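Local coordinates for protein polycyclic ketone monooxygenase (Myceliophthora thermophila, PDB 5MQ6) that uses FAD and NADPH to insert one oxygen atom next to the carbonyl of ketones, above all bulky polycyclic ones, giving esters or lactones, at residues W328-M333 / G548-V553; S536-A539 / F543-D546. One frame throughout, in Å; residues are numbered along the deposited sequence.

Contact 1. Residues W328-M333 / G548-V553; sequences WQRERM and GTEHIV
Arg330 of helix 328-340 and Glu550 of helix 541-562 join in a salt bridge that spans two helices of this flavin-dependent Baeyer-Villiger monooxygenase. The backbones stay well apart, with 12.1 Å between the CA atoms of Arg330 and Glu550, and just these two side chains meet. Glu550 covers its share of the gap with a chain that runs straight out beyond CG, whereas Arg330 bends at chi2 and chi3, which turns the edge of its guanidinium to the acid. NH2 of Arg330 gives an almost straight bond to OE1 of Glu550 (3.2 Å, 174° at the hydrogen). The acceptor lies in the guanidinium plane, but the donor stands 59° out of the carboxylate plane. The two flat groups are nearly perpendicular (84°).

The firmer grip comes from Asp546, one turn before Glu550. It holds the guanidinium through two atoms, with NE in a salt bridge to OD2 and NH2 close to OD1; Glu550 adds one further bond to that same NH2. The arginine also packs on Phe543, Met634 and Gln638. The Glu550 side is looser: its carboxylate has this single direct bond and a weak, long ion pair with Arg641, although the side chain also touches Arg96 of helix 88-99. One water bridges the pair, in a short 2.5 Å contact with OE1 of Glu550 and accepting from NH1 of Arg330 at 3.2 Å.

Contact 2. Residues S536-A539 / F543-D546; sequences SQAA and FTLD. With FAD (flavin-adenine dinucleotide), chain B.
A first torsion of -51° in Thr544 sets OG1 beside its own backbone N, pointing it at the N and CB of Ala538, and leaves the CG2 methyl 4.0 Å from the O of Ser536. Phe543, with CG anti to the backbone N (chi1 -177°), places its ring next to the same alanine. The Ala538 methyl touches both, with CB 3.7 Å from OG1 of Thr544 and 3.9 Å from CD2 of Phe543, which it approaches obliquely. On the polar side, a water accepts from the Ala538 N (3.3 Å) and lies 2.5 Å from OG1 of Thr544, bridging the extended backbone of residues 536-538 to the helix. Met630 of helix 630-641 packs against both Phe543 and Thr544, while Asp337 of helix 328-340 touches Ala538.

FAD lies beyond this packing. The carbonyl O of Ala539 is merely near flavin O2, at 3.4 Å, and has its hydrogen-bond partner in Arg426; CD2 of Leu545 lies 3.7 Å from O2P of the cofactor's phosphate. Ala539 and Leu545 contribute to the FAD pocket, with Asn541 N bonded to the cofactor at the loop-to-helix junction that leads into helix 541-562.

In the fold
Both contacts draw on helix 541-562, and their centres lie about 9 Å apart. Contact 2 falls within the chain span that contact 1 closes: segment 328-333 comes first, then 536-539 and 543-546, and lastly 548-553. Contact 2 is local, folding the loop after strand 527-529 back on the start of the helix, whereas contact 1 links that helix to a segment more than 200 residues earlier. The salt bridge from Arg330 NE to Asp546 OD2, 2.8 Å, joins them directly and makes Asp546 the residue they share. Helix 541-562 thus runs from the buried FAD pocket, to which its Leu545 and the preceding loop's Ala539 belong, out to a surface ion pair, with helix 328-340 alongside both.

Contact 1. Residues W328-M333 / G548-V553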
# COMPACT_ATOMS: atom_id res chain seq x y z
N TRP A 328 -12.59 3.06 21.11
CA TRP A 328 -11.66 1.98 21.36
C TRP A 328 -10.70 1.68 20.22
O TRP A 328 -9.57 1.30 20.44
CB TRP A 328 -12.41 0.72 21.75
CG TRP A 328 -13.30 0.16 20.67
CD1 TRP A 328 -14.64 0.34 20.54
CD2 TRP A 328 -12.90 -0.76 19.64
NE1 TRP A 328 -15.10 -0.37 19.46
CE2 TRP A 328 -14.06 -1.06 18.89
CE3 TRP A 328 -11.69 -1.34 19.28
CZ2 TRP A 328 -14.03 -1.86 17.77
CZ3 TRP A 328 -11.67 -2.23 18.14
CH2 TRP A 328 -12.84 -2.44 17.40
N GLN A 329 -11.15 1.84 18.99
CA GLN A 329 -10.34 1.41 17.88
C GLN A 329 -9.08 2.28 17.67
O GLN A 329 -7.97 1.75 17.41
CB GLN A 329 -11.20 1.28 16.62
CG GLN A 329 -10.45 0.69 15.44
CD GLN A 329 -11.36 0.33 14.27
OE1 GLN A 329 -12.35 1.03 13.98
NE2 GLN A 329 -11.03 -0.74 13.60
N ARG A 330 -9.22 3.60 17.82
CA ARG A 330 -8.06 4.43 17.73
C ARG A 330 -7.02 4.10 18.85
O ARG A 330 -5.84 4.04 18.65
CB ARG A 330 -8.52 5.91 17.65
CG ARG A 330 -7.47 6.92 17.83
CD ARG A 330 -6.70 7.22 16.55
NE ARG A 330 -7.40 7.96 15.49
CZ ARG A 330 -7.49 9.28 15.36
NH1 ARG A 330 -7.06 10.09 16.32
NH2 ARG A 330 -8.04 9.82 14.26
N GLU A 331 -7.49 3.81 20.03
CA GLU A 331 -6.60 3.45 21.10
C GLU A 331 -5.89 2.12 20.76
O GLU A 331 -4.70 1.98 20.91
CB GLU A 331 -7.40 3.44 22.44
CG GLU A 331 -6.77 2.57 23.48
CD GLU A 331 -7.56 2.51 24.74
OE1 GLU A 331 -8.24 1.47 24.98
OE2 GLU A 331 -7.52 3.53 25.43
N ARG A 332 -6.61 1.15 20.21
CA ARG A 332 -6.02 -0.09 19.85
C ARG A 332 -4.93 0.01 18.75
O ARG A 332 -3.92 -0.69 18.79
CB ARG A 332 -7.14 -1.05 19.43
CG ARG A 332 -6.72 -2.50 19.40
CD ARG A 332 -7.95 -3.34 19.09
NE ARG A 332 -7.57 -4.75 19.12
CZ ARG A 332 -7.49 -5.51 20.20
NH1 ARG A 332 -7.11 -6.74 20.02
NH2 ARG A 332 -7.75 -5.09 21.42
N MET A 333 -5.18 0.87 17.78
CA MET A 333 -4.29 1.09 16.69
C MET A 333 -3.00 1.70 17.21
O MET A 333 -1.89 1.38 16.79
CB MET A 333 -4.93 2.03 15.65
CG MET A 333 -5.96 1.39 14.76
SD MET A 333 -6.71 2.41 13.43
CE MET A 333 -7.06 3.86 14.26
N GLY A 548 -4.90 10.77 8.45
CA GLY A 548 -4.77 11.70 7.36
C GLY A 548 -6.12 12.23 6.84
O GLY A 548 -6.23 13.43 6.61
N THR A 549 -7.09 11.36 6.65
CA THR A 549 -8.41 11.79 6.23
C THR A 549 -9.07 12.74 7.25
O THR A 549 -9.62 13.79 6.84
CB THR A 549 -9.38 10.63 5.85
OG1 THR A 549 -9.63 9.84 6.97
CG2 THR A 549 -8.84 9.78 4.61
N GLU A 550 -8.91 12.43 8.55
CA GLU A 550 -9.38 13.32 9.62
C GLU A 550 -8.72 14.70 9.55
O GLU A 550 -9.41 15.72 9.68
CB GLU A 550 -9.07 12.79 10.98
CG GLU A 550 -9.55 13.71 12.12
CD GLU A 550 -9.25 13.14 13.46
OE1 GLU A 550 -8.07 12.94 13.82
OE2 GLU A 550 -10.19 12.88 14.19
N HIS A 551 -7.39 14.76 9.39
CA HIS A 551 -6.78 16.07 9.30
C HIS A 551 -7.31 16.88 8.10
O HIS A 551 -7.62 18.06 8.23
CB HIS A 551 -5.27 15.87 9.13
CG HIS A 551 -4.50 17.13 9.12
ND1 HIS A 551 -4.54 18.04 10.17
CD2 HIS A 551 -3.70 17.66 8.17
CE1 HIS A 551 -3.78 19.08 9.86
NE2 HIS A 551 -3.27 18.87 8.65
N ILE A 552 -7.34 16.25 6.92
CA ILE A 552 -7.76 16.93 5.70
C ILE A 552 -9.19 17.49 5.90
O ILE A 552 -9.47 18.67 5.62
CB ILE A 552 -7.65 15.98 4.49
CG1 ILE A 552 -6.15 15.74 4.20
CG2 ILE A 552 -8.34 16.60 3.27
CD1 ILE A 552 -5.81 14.63 3.22
N VAL A 553 -10.10 16.65 6.37
CA VAL A 553 -11.54 17.02 6.48
C VAL A 553 -11.70 18.11 7.55
O VAL A 553 -12.50 19.10 7.38
CB VAL A 553 -12.47 15.79 6.72
CG1 VAL A 553 -13.86 16.25 7.06
CG2 VAL A 553 -12.51 14.93 5.44
O HOH W 1 -7.45 13.24 16.26

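Contact 2. Residues S536-A539 / F543-D546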
# COMPACT_ATOMS: atom_id res chain seq x y z
N SER A 536 4.27 10.66 8.19
CA SER A 536 4.66 9.45 8.87
C SER A 536 3.73 8.37 8.31
O SER A 536 2.77 8.67 7.63
CB SER A 536 4.46 9.68 10.38
OG SER A 536 4.85 8.55 11.15
N GLN A 537 4.05 7.11 8.60
CA GLN A 537 3.30 5.98 8.12
C GLN A 537 3.27 5.00 9.34
O GLN A 537 4.07 5.09 10.24
CB GLN A 537 4.03 5.34 6.93
CG GLN A 537 5.38 4.73 7.39
CD GLN A 537 6.36 4.27 6.31
OE1 GLN A 537 6.16 3.27 5.62
NE2 GLN A 537 7.46 4.97 6.22
N ALA A 538 2.34 4.07 9.30
CA ALA A 538 2.25 3.04 10.24
C ALA A 538 2.22 1.77 9.43
O ALA A 538 1.76 1.80 8.29
CB ALA A 538 1.00 3.27 11.01
N ALA A 539 2.69 0.64 9.98
CA ALA A 539 2.47 -0.63 9.33
C ALA A 539 1.01 -0.84 8.96
O ALA A 539 0.68 -1.47 7.96
CB ALA A 539 2.90 -1.75 10.26
N PHE A 543 -4.53 3.02 9.86
CA PHE A 543 -4.27 4.00 10.86
C PHE A 543 -3.81 5.33 10.20
O PHE A 543 -4.28 6.41 10.49
CB PHE A 543 -3.20 3.42 11.85
CG PHE A 543 -2.86 4.30 13.01
CD1 PHE A 543 -3.68 5.39 13.40
CD2 PHE A 543 -1.71 4.05 13.71
CE1 PHE A 543 -3.34 6.19 14.46
CE2 PHE A 543 -1.35 4.88 14.79
CZ PHE A 543 -2.20 5.94 15.18
N THR A 544 -2.88 5.22 9.30
CA THR A 544 -2.45 6.34 8.53
C THR A 544 -3.62 7.08 7.83
O THR A 544 -3.73 8.28 7.88
CB THR A 544 -1.46 5.86 7.48
OG1 THR A 544 -0.44 5.07 8.14
CG2 THR A 544 -0.86 7.12 6.74
N LEU A 545 -4.47 6.32 7.20
CA LEU A 545 -5.63 6.85 6.50
C LEU A 545 -6.59 7.50 7.45
O LEU A 545 -7.14 8.53 7.09
CB LEU A 545 -6.39 5.77 5.73
CG LEU A 545 -5.69 5.15 4.53
CD1 LEU A 545 -6.49 3.97 3.97
CD2 LEU A 545 -5.59 6.20 3.45
N ASP A 546 -6.79 6.89 8.63
CA ASP A 546 -7.60 7.47 9.71
C ASP A 546 -7.06 8.88 10.04
O ASP A 546 -7.77 9.91 9.83
CB ASP A 546 -7.53 6.55 10.93
CG ASP A 546 -8.26 7.10 12.16
OD1 ASP A 546 -8.91 8.17 12.09
OD2 ASP A 546 -8.20 6.45 13.25
PA FAD B . -6.74 1.53 -2.52
O1A FAD B . -5.57 1.17 -3.38
O2A FAD B . -7.43 0.49 -1.65
O5B FAD B . -7.87 2.17 -3.47
C5B FAD B . -7.53 3.14 -4.40
C4B FAD B . -8.37 2.94 -5.64
O4B FAD B . -8.15 4.09 -6.48
C3B FAD B . -8.03 1.71 -6.48
O3B FAD B . -9.21 1.07 -6.88
C2B FAD B . -7.32 2.29 -7.68
O2B FAD B . -7.49 1.50 -8.84
C1B FAD B . -7.98 3.64 -7.80
N9A FAD B . -7.21 4.58 -8.57
C8A FAD B . -5.90 4.91 -8.38
N7A FAD B . -5.56 5.78 -9.32
C5A FAD B . -6.60 6.02 -10.14
C6A FAD B . -6.82 6.89 -11.31
N6A FAD B . -5.92 7.66 -11.88
N1A FAD B . -8.05 6.86 -11.76
C2A FAD B . -9.02 6.07 -11.24
N3A FAD B . -8.93 5.26 -10.21
C4A FAD B . -7.68 5.20 -9.65
N1 FAD B . -2.38 -2.66 4.32
C2 FAD B . -2.54 -2.83 5.68
O2 FAD B . -2.38 -1.88 6.44
N3 FAD B . -2.85 -4.03 6.19
C4 FAD B . -3.02 -5.08 5.38
O4 FAD B . -3.32 -6.14 5.90
C4X FAD B . -2.88 -5.01 3.91
N5 FAD B . -3.02 -6.07 3.05
C5X FAD B . -2.86 -5.85 1.72
C6 FAD B . -2.99 -6.97 0.76
C7 FAD B . -2.79 -6.62 -0.66
C7M FAD B . -2.91 -7.68 -1.73
C8 FAD B . -2.45 -5.24 -1.12
C8M FAD B . -2.25 -4.87 -2.59
C9 FAD B . -2.33 -4.23 -0.19
C9A FAD B . -2.52 -4.48 1.19
N10 FAD B . -2.35 -3.41 2.09
C10 FAD B . -2.56 -3.66 3.45
C1' FAD B . -2.08 -2.02 1.65
C2' FAD B . -3.48 -1.45 1.17
O2' FAD B . -3.34 -0.91 -0.15
C3' FAD B . -4.13 -0.40 2.14
O3' FAD B . -4.33 -1.01 3.42
C4' FAD B . -5.54 0.12 1.78
O4' FAD B . -6.49 -0.91 1.27
C5' FAD B . -5.42 1.31 0.80
O5' FAD B . -6.70 2.01 0.82
P FAD B . -6.76 3.24 -0.23
O1P FAD B . -8.29 3.53 -0.41
O2P FAD B . -5.76 4.28 0.28
O3P FAD B . -6.07 2.67 -1.61
O HOH W 2 0.82 3.85 6.40